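Local coordinates for amine oxidase (Emericella nidulans, PDB 3PGB), which probably oxidises primary amines, using a copper ion and a topaquinone cofactor made from one of its own tyrosines, at residues Trp222-Trp228 / Val395-Tyr401; Tyr346-Met350 / Asn470-Thr474; Trp349-Phe354 / Phe492-Ile498; Leu402-Tyr406 / His660-Gln665. All coordinates share one frame; numbering follows the deposited sequence.

In the fold
The first segment, 222-228, leaves the end of strand 219-223, in a five-stranded antiparallel sheet. Contact 1 joins it to helix 394-398 and strand 400-402 of the enzyme domain and closes a loop of 166 residues. Contacts 2 and 3 both start near 346-354 and share W349 and M350. They run to 470-474 and 492-498, closing loops of 119 and 137 residues, so each crosses the loop of contact 1. Their centres lie about 6 Å apart, where strands 346-349 and 352-359 meet the hairpin of strands 464-479 and 486-492. Contact 4 opens at 402-406, just after contact 1 closes, and crosses contacts 2 and 3. It closes 253 residues at 660-665. Contacts 1 and 4 touch through D225 and Y406.

Contact 1: residues Trp222-Trp228 / Val395-Tyr401; sequences WGIDPLW and VQSSVAY
D225 lies against Y401, and its side chain can be followed outward from CB. CB sits 3.6 Å from Y401 CE1. CG is anti to the backbone N (chi1 -176°), which sets the carboxylate beside the ring, nearly perpendicular to it (86°). OD2 lies at the ring edge, 3.5 Å from Y401 CD1, and its hydrogen bond goes to Y406. OD1 accepts from a water that also donates to A400 O. The main chain of D225 is held too. A400 N donates to D225 O at 2.7 Å, almost straight and in the carbonyl plane. P226, which follows a cis peptide bond, rests CD 3.6 Å from A400 O. At the end of this segment, W228 NE1 donates to S398 OG at 2.9 Å; this bond is bent (134°), and S398 OG also bonds to P394 O. I224 CG2 packs on S398 CB at 3.6 Å. Y401 OH meets the edge of W222 and is hydrogen-bonded to Q509. Residues 222-228 run on from strand 219-223, lie along the end of helix 394-398 and the start of strand 400-402, and return to the helix end at W228. Strand 374-389 pairs with 400-402. W228 makes a cation-pi contact with R571 of the second subunit and packs on W565 of that subunit.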
# COMPACT_ATOMS: atom_id res chain seq x y z
N TRP A 222 4.97 -35.85 -10.46
CA TRP A 222 6.03 -35.06 -9.83
C TRP A 222 5.62 -34.69 -8.41
O TRP A 222 4.47 -34.89 -8.02
CB TRP A 222 6.36 -33.80 -10.65
CG TRP A 222 5.22 -32.89 -10.93
CD1 TRP A 222 4.25 -33.06 -11.87
CD2 TRP A 222 4.96 -31.62 -10.32
NE1 TRP A 222 3.38 -32.00 -11.86
CE2 TRP A 222 3.80 -31.10 -10.92
CE3 TRP A 222 5.59 -30.88 -9.31
CZ2 TRP A 222 3.25 -29.87 -10.54
CZ3 TRP A 222 5.04 -29.66 -8.94
CH2 TRP A 222 3.88 -29.17 -9.55
N GLY A 223 6.57 -34.16 -7.64
CA GLY A 223 6.35 -33.96 -6.21
C GLY A 223 7.08 -32.80 -5.56
O GLY A 223 6.80 -31.63 -5.85
N ILE A 224 8.01 -33.13 -4.67
CA ILE A 224 8.48 -32.18 -3.67
C ILE A 224 9.79 -31.48 -4.00
O ILE A 224 10.63 -32.01 -4.73
CB ILE A 224 8.60 -32.85 -2.27
CG1 ILE A 224 9.72 -33.90 -2.24
CG2 ILE A 224 7.27 -33.47 -1.90
CD1 ILE A 224 9.92 -34.57 -0.89
N ASP A 225 9.93 -30.28 -3.44
CA ASP A 225 11.15 -29.49 -3.48
C ASP A 225 11.20 -28.72 -2.16
O ASP A 225 10.29 -27.96 -1.85
CB ASP A 225 11.12 -28.53 -4.67
CG ASP A 225 12.43 -27.74 -4.85
OD1 ASP A 225 13.34 -27.84 -4.00
OD2 ASP A 225 12.53 -27.00 -5.86
N PRO A 226 12.25 -28.94 -1.34
CA PRO A 226 13.36 -29.87 -1.53
C PRO A 226 12.95 -31.32 -1.31
O PRO A 226 11.84 -31.58 -0.83
CB PRO A 226 14.36 -29.43 -0.46
CG PRO A 226 13.53 -28.86 0.60
CD PRO A 226 12.37 -28.21 -0.06
N LEU A 227 13.83 -32.24 -1.68
CA LEU A 227 13.64 -33.64 -1.35
C LEU A 227 13.93 -33.84 0.14
O LEU A 227 14.69 -33.08 0.74
CB LEU A 227 14.56 -34.53 -2.20
CG LEU A 227 14.41 -34.45 -3.72
CD1 LEU A 227 15.43 -35.36 -4.39
CD2 LEU A 227 13.00 -34.82 -4.13
N TRP A 228 13.31 -34.86 0.73
CA TRP A 228 13.51 -35.15 2.15
C TRP A 228 14.93 -35.66 2.37
O TRP A 228 15.40 -36.53 1.64
CB TRP A 228 12.51 -36.20 2.64
CG TRP A 228 11.15 -35.64 2.98
CD1 TRP A 228 10.65 -34.42 2.64
CD2 TRP A 228 10.11 -36.31 3.69
NE1 TRP A 228 9.37 -34.28 3.11
CE2 TRP A 228 9.01 -35.43 3.76
CE3 TRP A 228 9.99 -37.58 4.28
CZ2 TRP A 228 7.82 -35.77 4.40
CZ3 TRP A 228 8.81 -37.91 4.91
CH2 TRP A 228 7.74 -37.01 4.96
N VAL A 395 2.91 -34.22 -0.33
CA VAL A 395 3.56 -33.45 -1.39
C VAL A 395 3.47 -31.95 -1.07
O VAL A 395 4.49 -31.26 -0.96
CB VAL A 395 2.96 -33.77 -2.77
CG1 VAL A 395 3.28 -32.65 -3.78
CG2 VAL A 395 3.48 -35.13 -3.26
N GLN A 396 2.24 -31.46 -0.91
CA GLN A 396 2.02 -30.05 -0.59
C GLN A 396 2.56 -29.67 0.78
O GLN A 396 3.02 -28.54 0.96
CB GLN A 396 0.53 -29.69 -0.66
CG GLN A 396 0.04 -29.49 -2.07
CD GLN A 396 0.72 -28.33 -2.75
OE1 GLN A 396 0.41 -27.17 -2.48
NE2 GLN A 396 1.67 -28.64 -3.63
N SER A 397 2.52 -30.60 1.73
CA SER A 397 3.11 -30.37 3.05
C SER A 397 4.62 -30.12 2.97
O SER A 397 5.17 -29.35 3.74
CB SER A 397 2.83 -31.55 3.99
OG SER A 397 3.45 -31.37 5.25
N SER A 398 5.27 -30.76 2.01
CA SER A 398 6.73 -30.75 1.92
C SER A 398 7.30 -29.67 1.01
O SER A 398 8.50 -29.45 1.04
CB SER A 398 7.21 -32.11 1.42
OG SER A 398 6.79 -33.16 2.29
N VAL A 399 6.47 -29.02 0.19
CA VAL A 399 6.99 -28.02 -0.74
C VAL A 399 7.47 -26.76 -0.01
O VAL A 399 6.73 -26.15 0.76
CB VAL A 399 5.98 -27.62 -1.84
CG1 VAL A 399 6.50 -26.44 -2.63
CG2 VAL A 399 5.72 -28.78 -2.78
N ALA A 400 8.73 -26.42 -0.24
CA ALA A 400 9.30 -25.16 0.23
C ALA A 400 10.27 -24.67 -0.85
O ALA A 400 11.48 -24.82 -0.72
CB ALA A 400 10.00 -25.35 1.56
N TYR A 401 9.71 -24.10 -1.91
CA TYR A 401 10.50 -23.63 -3.05
C TYR A 401 11.46 -22.51 -2.65
O TYR A 401 11.08 -21.59 -1.93
CB TYR A 401 9.61 -23.13 -4.20
CG TYR A 401 8.82 -24.20 -4.91
CD1 TYR A 401 9.46 -25.28 -5.51
CD2 TYR A 401 7.44 -24.14 -5.01
CE1 TYR A 401 8.76 -26.26 -6.16
CE2 TYR A 401 6.72 -25.11 -5.66
CZ TYR A 401 7.39 -26.17 -6.24
OH TYR A 401 6.70 -27.17 -6.90
O HOH W 1 13.69 -25.75 -2.11

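Contact 2: residues Tyr346-Met350 / Asn470-Thr474; sequences YVTWM and NVYFT
The indole of W349 and the phenyl ring of F473 form an offset stack. The five-membered ring and the phenyl centroid are 4.8 Å apart, with planes at 25°. The two side chains slide past each other in opposite directions, so each CB lies over the other ring. F473 CB sits 3.4 Å from the centroid of the W349 five-membered ring, and W349 CB sits 4.2 Å from the centroid of the F473 ring. Both are CH-pi contacts over a face. Both side chains leave the main chain with CG opposite N, which carries each toward the other strand. The opposite face of the indole is covered by M350 CG. V471 O lies at the indole edge, 3.6 Å from W349 CZ2, while W349 NE1 is hydrogen-bonded to E449. V347 and F473 point at each other, with V347 CG1 3.9 Å from F473 CZ. No hydrogen bond joins the two segments. Their strands run antiparallel (173°) with axes 9.4 Å apart, too far for direct backbone pairing. The contact is therefore side chain on side chain, as between facing layers of a beta sandwich, consistent with the beta-rich catalytic domain of copper amine oxidases.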
# COMPACT_ATOMS: atom_id res chain seq x y z
N TYR A 346 23.42 2.19 -17.22
CA TYR A 346 23.44 3.20 -16.18
C TYR A 346 22.29 4.16 -16.45
O TYR A 346 22.03 4.49 -17.60
CB TYR A 346 24.79 3.92 -16.22
CG TYR A 346 24.93 5.12 -15.32
CD1 TYR A 346 25.05 4.97 -13.95
CD2 TYR A 346 24.98 6.41 -15.85
CE1 TYR A 346 25.20 6.07 -13.11
CE2 TYR A 346 25.12 7.52 -15.02
CZ TYR A 346 25.23 7.34 -13.66
OH TYR A 346 25.38 8.43 -12.83
N VAL A 347 21.63 4.61 -15.39
CA VAL A 347 20.43 5.42 -15.51
C VAL A 347 20.53 6.64 -14.61
O VAL A 347 20.99 6.53 -13.48
CB VAL A 347 19.19 4.61 -15.09
CG1 VAL A 347 17.92 5.46 -15.13
CG2 VAL A 347 19.05 3.36 -15.96
N THR A 348 20.09 7.80 -15.11
CA THR A 348 19.86 8.95 -14.24
C THR A 348 18.46 9.51 -14.47
O THR A 348 18.01 9.62 -15.61
CB THR A 348 20.91 10.09 -14.41
OG1 THR A 348 20.58 10.92 -15.53
CG2 THR A 348 22.32 9.53 -14.56
N TRP A 349 17.77 9.83 -13.38
CA TRP A 349 16.45 10.46 -13.43
C TRP A 349 16.40 11.56 -12.37
O TRP A 349 16.49 11.28 -11.18
CB TRP A 349 15.35 9.41 -13.20
CG TRP A 349 13.96 10.00 -13.01
CD1 TRP A 349 13.12 10.44 -13.98
CD2 TRP A 349 13.28 10.21 -11.77
NE1 TRP A 349 11.95 10.91 -13.43
CE2 TRP A 349 12.02 10.78 -12.07
CE3 TRP A 349 13.60 9.97 -10.43
CZ2 TRP A 349 11.10 11.11 -11.09
CZ3 TRP A 349 12.68 10.30 -9.45
CH2 TRP A 349 11.44 10.86 -9.78
N MET A 350 16.28 12.80 -12.82
CA MET A 350 16.18 13.95 -11.93
C MET A 350 17.38 13.95 -10.98
O MET A 350 18.52 14.03 -11.43
CB MET A 350 14.83 13.91 -11.19
CG MET A 350 13.63 13.81 -12.12
SD MET A 350 13.33 15.35 -13.01
CE MET A 350 12.48 14.74 -14.46
N ASN A 470 2.65 14.29 -8.72
CA ASN A 470 3.47 13.16 -8.29
C ASN A 470 3.95 12.37 -9.51
O ASN A 470 3.33 11.37 -9.91
CB ASN A 470 2.67 12.25 -7.33
CG ASN A 470 3.49 11.11 -6.77
OD1 ASN A 470 4.71 11.10 -6.85
ND2 ASN A 470 2.81 10.13 -6.19
N VAL A 471 5.04 12.84 -10.09
CA VAL A 471 5.66 12.15 -11.21
C VAL A 471 6.85 11.34 -10.69
O VAL A 471 7.76 11.91 -10.08
CB VAL A 471 6.13 13.13 -12.30
CG1 VAL A 471 6.70 12.37 -13.49
CG2 VAL A 471 4.97 14.01 -12.74
N TYR A 472 6.82 10.03 -10.92
CA TYR A 472 7.85 9.13 -10.40
C TYR A 472 8.42 8.20 -11.48
O TYR A 472 7.79 7.97 -12.51
CB TYR A 472 7.29 8.32 -9.23
CG TYR A 472 6.16 7.36 -9.57
CD1 TYR A 472 6.41 6.03 -9.85
CD2 TYR A 472 4.84 7.79 -9.58
CE1 TYR A 472 5.38 5.15 -10.16
CE2 TYR A 472 3.81 6.93 -9.89
CZ TYR A 472 4.08 5.61 -10.18
OH TYR A 472 3.05 4.76 -10.47
N PHE A 473 9.61 7.66 -11.20
CA PHE A 473 10.33 6.78 -12.13
C PHE A 473 10.32 5.32 -11.65
O PHE A 473 10.48 5.06 -10.46
CB PHE A 473 11.76 7.27 -12.28
CG PHE A 473 12.56 6.54 -13.32
CD1 PHE A 473 12.46 6.90 -14.65
CD2 PHE A 473 13.42 5.53 -12.96
CE1 PHE A 473 13.20 6.23 -15.62
CE2 PHE A 473 14.17 4.86 -13.91
CZ PHE A 473 14.06 5.21 -15.25
N THR A 474 10.13 4.39 -12.59
CA THR A 474 10.04 2.95 -12.28
C THR A 474 10.99 2.13 -13.14
O THR A 474 11.09 2.34 -14.35
CB THR A 474 8.60 2.40 -12.53
OG1 THR A 474 7.68 3.00 -11.61
CG2 THR A 474 8.57 0.88 -12.37

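Contact 3: residues Trp349-Phe354 / Phe492-Ile498; sequences WMDFSF and FHMDGTI
Two tight turns of the enzyme domain face each other here, with an aromatic cluster of F352, F354 and F492 reaching between them. W349 to F352 is a type II' beta turn that links strands 346-349 and 352-359. H493 to G496 is a type I turn between strands 486-492 and 498-504. F352 and F492 carry much of the contact. F492 CB lies over the face of the F352 ring, 4.1 Å from the centroid, as a CH-pi contact. The F352 and F492 rings themselves meet obliquely, with planes at 58°. F354 and F492 are nearly parallel (10°) but slid apart, with F354 CE1 3.7 Å from F492 CE1. The far edge of F352 points into the second turn. There F352 CE2 is 3.3 Å from H493 O and F352 CZ is 3.7 Å from G496 O. H493 O is also used inside the turn, where it accepts from G496 N. M494 is bent at chi2 and chi3, which brings its sulfur back toward the first turn. SD makes an oblique Met-aromatic contact with the W349 six-membered ring and touches M350 CG. P320 of the second subunit packs on M494. D495 OD2 accepts from T497 N, an Asx turn. T497 O accepts twice from H493, from the backbone N at 3.0 Å and from ring ND1 at 3.2 Å.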
# COMPACT_ATOMS: atom_id res chain seq x y z
N TRP A 349 17.77 9.83 -13.38
CA TRP A 349 16.45 10.46 -13.43
C TRP A 349 16.40 11.56 -12.37
O TRP A 349 16.49 11.28 -11.18
CB TRP A 349 15.35 9.41 -13.20
CG TRP A 349 13.96 10.00 -13.01
CD1 TRP A 349 13.12 10.44 -13.98
CD2 TRP A 349 13.28 10.21 -11.77
NE1 TRP A 349 11.95 10.91 -13.43
CE2 TRP A 349 12.02 10.78 -12.07
CE3 TRP A 349 13.60 9.97 -10.43
CZ2 TRP A 349 11.10 11.11 -11.09
CZ3 TRP A 349 12.68 10.30 -9.45
CH2 TRP A 349 11.44 10.86 -9.78
N MET A 350 16.28 12.80 -12.82
CA MET A 350 16.18 13.95 -11.93
C MET A 350 17.38 13.95 -10.98
O MET A 350 18.52 14.03 -11.43
CB MET A 350 14.83 13.91 -11.19
CG MET A 350 13.63 13.81 -12.12
SD MET A 350 13.33 15.35 -13.01
CE MET A 350 12.48 14.74 -14.46
N ASP A 351 17.14 13.81 -9.67
CA ASP A 351 18.21 13.78 -8.67
C ASP A 351 18.79 12.39 -8.40
O ASP A 351 19.71 12.28 -7.59
CB ASP A 351 17.69 14.36 -7.36
CG ASP A 351 17.36 15.83 -7.45
OD1 ASP A 351 16.84 16.38 -6.46
OD2 ASP A 351 17.62 16.45 -8.49
N PHE A 352 18.27 11.36 -9.06
CA PHE A 352 18.67 9.97 -8.81
C PHE A 352 19.58 9.43 -9.90
O PHE A 352 19.48 9.84 -11.07
CB PHE A 352 17.44 9.06 -8.75
CG PHE A 352 16.66 9.15 -7.47
CD1 PHE A 352 17.03 8.40 -6.36
CD2 PHE A 352 15.55 9.97 -7.37
CE1 PHE A 352 16.32 8.47 -5.18
CE2 PHE A 352 14.83 10.04 -6.19
CZ PHE A 352 15.22 9.29 -5.10
N SER A 353 20.44 8.50 -9.53
CA SER A 353 21.22 7.73 -10.50
C SER A 353 21.52 6.36 -9.92
O SER A 353 21.56 6.19 -8.70
CB SER A 353 22.53 8.44 -10.85
OG SER A 353 23.42 8.48 -9.75
N PHE A 354 21.74 5.38 -10.80
CA PHE A 354 22.09 4.03 -10.37
C PHE A 354 22.59 3.19 -11.53
O PHE A 354 22.36 3.53 -12.69
CB PHE A 354 20.90 3.35 -9.70
CG PHE A 354 19.69 3.23 -10.59
CD1 PHE A 354 18.70 4.19 -10.57
CD2 PHE A 354 19.54 2.14 -11.44
CE1 PHE A 354 17.59 4.08 -11.38
CE2 PHE A 354 18.42 2.02 -12.26
CZ PHE A 354 17.44 2.99 -12.22
N PHE A 492 11.16 5.47 -7.83
CA PHE A 492 11.87 6.64 -7.34
C PHE A 492 10.96 7.86 -7.44
O PHE A 492 10.38 8.09 -8.49
CB PHE A 492 13.14 6.87 -8.15
CG PHE A 492 14.04 5.67 -8.19
CD1 PHE A 492 13.85 4.69 -9.14
CD2 PHE A 492 15.06 5.53 -7.28
CE1 PHE A 492 14.66 3.58 -9.18
CE2 PHE A 492 15.89 4.42 -7.31
CZ PHE A 492 15.69 3.44 -8.27
N HIS A 493 10.85 8.63 -6.36
CA HIS A 493 9.92 9.75 -6.29
C HIS A 493 10.61 11.08 -6.03
O HIS A 493 11.74 11.13 -5.55
CB HIS A 493 8.90 9.48 -5.21
CG HIS A 493 8.08 8.26 -5.45
ND1 HIS A 493 8.53 6.99 -5.16
CD2 HIS A 493 6.83 8.11 -5.96
CE1 HIS A 493 7.60 6.11 -5.48
NE2 HIS A 493 6.56 6.77 -5.97
N MET A 494 9.90 12.17 -6.34
CA MET A 494 10.45 13.52 -6.23
C MET A 494 10.63 14.00 -4.79
O MET A 494 11.26 15.03 -4.57
CB MET A 494 9.59 14.52 -7.01
CG MET A 494 9.68 14.36 -8.52
SD MET A 494 11.36 14.58 -9.14
CE MET A 494 11.56 16.35 -8.94
N ASP A 495 10.09 13.27 -3.82
CA ASP A 495 10.36 13.53 -2.39
C ASP A 495 11.58 12.76 -1.88
O ASP A 495 11.93 12.86 -0.70
CB ASP A 495 9.12 13.19 -1.54
CG ASP A 495 8.75 11.71 -1.59
OD1 ASP A 495 7.94 11.28 -0.74
OD2 ASP A 495 9.25 10.97 -2.46
N GLY A 496 12.23 12.00 -2.75
CA GLY A 496 13.41 11.24 -2.38
C GLY A 496 13.12 9.81 -1.97
O GLY A 496 14.02 9.08 -1.57
N THR A 497 11.86 9.40 -2.08
CA THR A 497 11.44 8.08 -1.62
C THR A 497 11.77 7.01 -2.66
O THR A 497 11.40 7.13 -3.83
CB THR A 497 9.94 8.06 -1.29
OG1 THR A 497 9.68 8.98 -0.21
CG2 THR A 497 9.49 6.67 -0.89
N ILE A 498 12.46 5.96 -2.22
CA ILE A 498 12.77 4.80 -3.04
C ILE A 498 11.82 3.71 -2.62
O ILE A 498 11.65 3.48 -1.43
CB ILE A 498 14.21 4.29 -2.78
CG1 ILE A 498 15.24 5.37 -3.12
CG2 ILE A 498 14.47 3.00 -3.57
CD1 ILE A 498 16.51 5.30 -2.30

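Contact 4: residues Leu402-Tyr406 / His660-Gln665; sequences LDSYY and HPYNSQ
Y405 and S404 meet P661 by van der Waals contact, with no direct hydrogen bond between the segments. S404 OG lies 3.4 Å from P661 CA and bonds to E384. P661 CB in turn sits 3.5 Å from S404 O. Y405 CB is 3.4 Å from P661 O, which also lies at the edge of the tyrosine ring. CG of Y405 lies anti to N (chi1 174°), which carries the ring toward S664 and Q665. Y405 CD1 is 3.9 Å from Y662 CD1, at the edge of the Y662 ring, and also approaches S664 OG. Further out, Y405 CE1 is 3.6 Å from Q665 NE2. Here the two side chains cross at about a right angle, with amide and ring planes 25° apart. The first segment includes D403, the predicted proton acceptor of the copper amine oxidase active site, and S404 and Y405 follow it directly. D403 CB points away from residues 660-665. A water is the polar link across the contact. Y405 OH donates to it at 2.8 Å, and it donates to Q665 OE1, which also accepts from V180 N. Within 660-665, Q665 NE2 donates to S664 OG at 3.0 Å, holding the amide beside the ring. Y662 N donates to H660 ND1 near the imidazole plane, and H660 NE2 bonds to D148.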
# COMPACT_ATOMS: atom_id res chain seq x y z
N LEU A 402 12.69 -22.63 -3.12
CA LEU A 402 13.68 -21.58 -3.05
C LEU A 402 14.05 -21.29 -4.49
O LEU A 402 14.80 -22.05 -5.11
CB LEU A 402 14.88 -22.02 -2.21
CG LEU A 402 14.57 -22.23 -0.72
CD1 LEU A 402 15.66 -23.05 -0.04
CD2 LEU A 402 14.36 -20.89 -0.00
N ASP A 403 13.50 -20.20 -5.03
CA ASP A 403 13.43 -20.00 -6.48
C ASP A 403 14.76 -19.74 -7.21
O ASP A 403 14.83 -19.94 -8.42
CB ASP A 403 12.45 -18.86 -6.81
CG ASP A 403 11.01 -19.31 -6.79
OD1 ASP A 403 10.73 -20.48 -7.17
OD2 ASP A 403 10.14 -18.50 -6.41
N SER A 404 15.80 -19.32 -6.50
CA SER A 404 17.08 -19.06 -7.16
C SER A 404 17.73 -20.35 -7.65
O SER A 404 18.64 -20.31 -8.47
CB SER A 404 18.02 -18.27 -6.26
OG SER A 404 18.53 -19.07 -5.22
N TYR A 405 17.27 -21.50 -7.14
CA TYR A 405 17.65 -22.80 -7.69
C TYR A 405 17.27 -22.87 -9.17
O TYR A 405 18.07 -23.29 -10.01
CB TYR A 405 16.95 -23.93 -6.92
CG TYR A 405 17.16 -25.31 -7.51
CD1 TYR A 405 18.32 -26.03 -7.24
CD2 TYR A 405 16.20 -25.89 -8.34
CE1 TYR A 405 18.53 -27.30 -7.78
CE2 TYR A 405 16.40 -27.17 -8.88
CZ TYR A 405 17.57 -27.86 -8.60
OH TYR A 405 17.77 -29.11 -9.13
N TYR A 406 16.05 -22.45 -9.49
CA TYR A 406 15.59 -22.41 -10.88
C TYR A 406 16.16 -21.17 -11.56
O TYR A 406 16.50 -21.21 -12.75
CB TYR A 406 14.06 -22.42 -10.93
CG TYR A 406 13.47 -23.65 -10.28
CD1 TYR A 406 12.99 -23.61 -8.97
CD2 TYR A 406 13.42 -24.87 -10.96
CE1 TYR A 406 12.47 -24.75 -8.37
CE2 TYR A 406 12.89 -26.01 -10.37
CZ TYR A 406 12.42 -25.94 -9.07
OH TYR A 406 11.89 -27.07 -8.47
N HIS A 660 22.08 -19.13 -1.30
CA HIS A 660 22.79 -19.80 -2.36
C HIS A 660 21.77 -20.68 -3.08
O HIS A 660 20.91 -21.27 -2.42
CB HIS A 660 23.90 -20.65 -1.79
CG HIS A 660 24.81 -21.24 -2.82
ND1 HIS A 660 24.45 -22.32 -3.60
CD2 HIS A 660 26.07 -20.92 -3.18
CE1 HIS A 660 25.45 -22.63 -4.41
NE2 HIS A 660 26.45 -21.79 -4.18
N PRO A 661 21.86 -20.78 -4.42
CA PRO A 661 20.87 -21.54 -5.19
C PRO A 661 20.70 -22.99 -4.77
O PRO A 661 19.60 -23.52 -4.86
CB PRO A 661 21.42 -21.48 -6.62
CG PRO A 661 22.23 -20.28 -6.66
CD PRO A 661 22.84 -20.13 -5.31
N TYR A 662 21.79 -23.63 -4.34
CA TYR A 662 21.76 -25.04 -3.97
C TYR A 662 21.71 -25.28 -2.46
O TYR A 662 22.14 -26.34 -1.99
CB TYR A 662 22.98 -25.78 -4.57
CG TYR A 662 23.20 -25.55 -6.04
CD1 TYR A 662 22.13 -25.56 -6.94
CD2 TYR A 662 24.47 -25.35 -6.55
CE1 TYR A 662 22.34 -25.34 -8.30
CE2 TYR A 662 24.69 -25.13 -7.90
CZ TYR A 662 23.62 -25.13 -8.77
OH TYR A 662 23.83 -24.92 -10.11
N ASN A 663 21.20 -24.30 -1.70
CA ASN A 663 20.86 -24.55 -0.29
C ASN A 663 19.90 -25.75 -0.19
O ASN A 663 19.99 -26.56 0.73
CB ASN A 663 20.24 -23.32 0.38
CG ASN A 663 21.27 -22.26 0.83
OD1 ASN A 663 22.48 -22.39 0.60
ND2 ASN A 663 20.78 -21.20 1.46
N SER A 664 19.00 -25.87 -1.16
CA SER A 664 18.04 -26.98 -1.24
C SER A 664 18.68 -28.36 -1.40
O SER A 664 18.03 -29.37 -1.16
CB SER A 664 17.13 -26.75 -2.44
OG SER A 664 17.88 -26.77 -3.65
N GLN A 665 19.94 -28.41 -1.83
CA GLN A 665 20.61 -29.68 -2.07
C GLN A 665 21.14 -30.30 -0.78
O GLN A 665 21.37 -31.50 -0.72
CB GLN A 665 21.75 -29.50 -3.08
CG GLN A 665 21.31 -28.94 -4.43
CD GLN A 665 20.20 -29.76 -5.06
OE1 GLN A 665 20.46 -30.75 -5.75
NE2 GLN A 665 18.95 -29.33 -4.84
O HOH W 2 19.94 -30.67 -8.35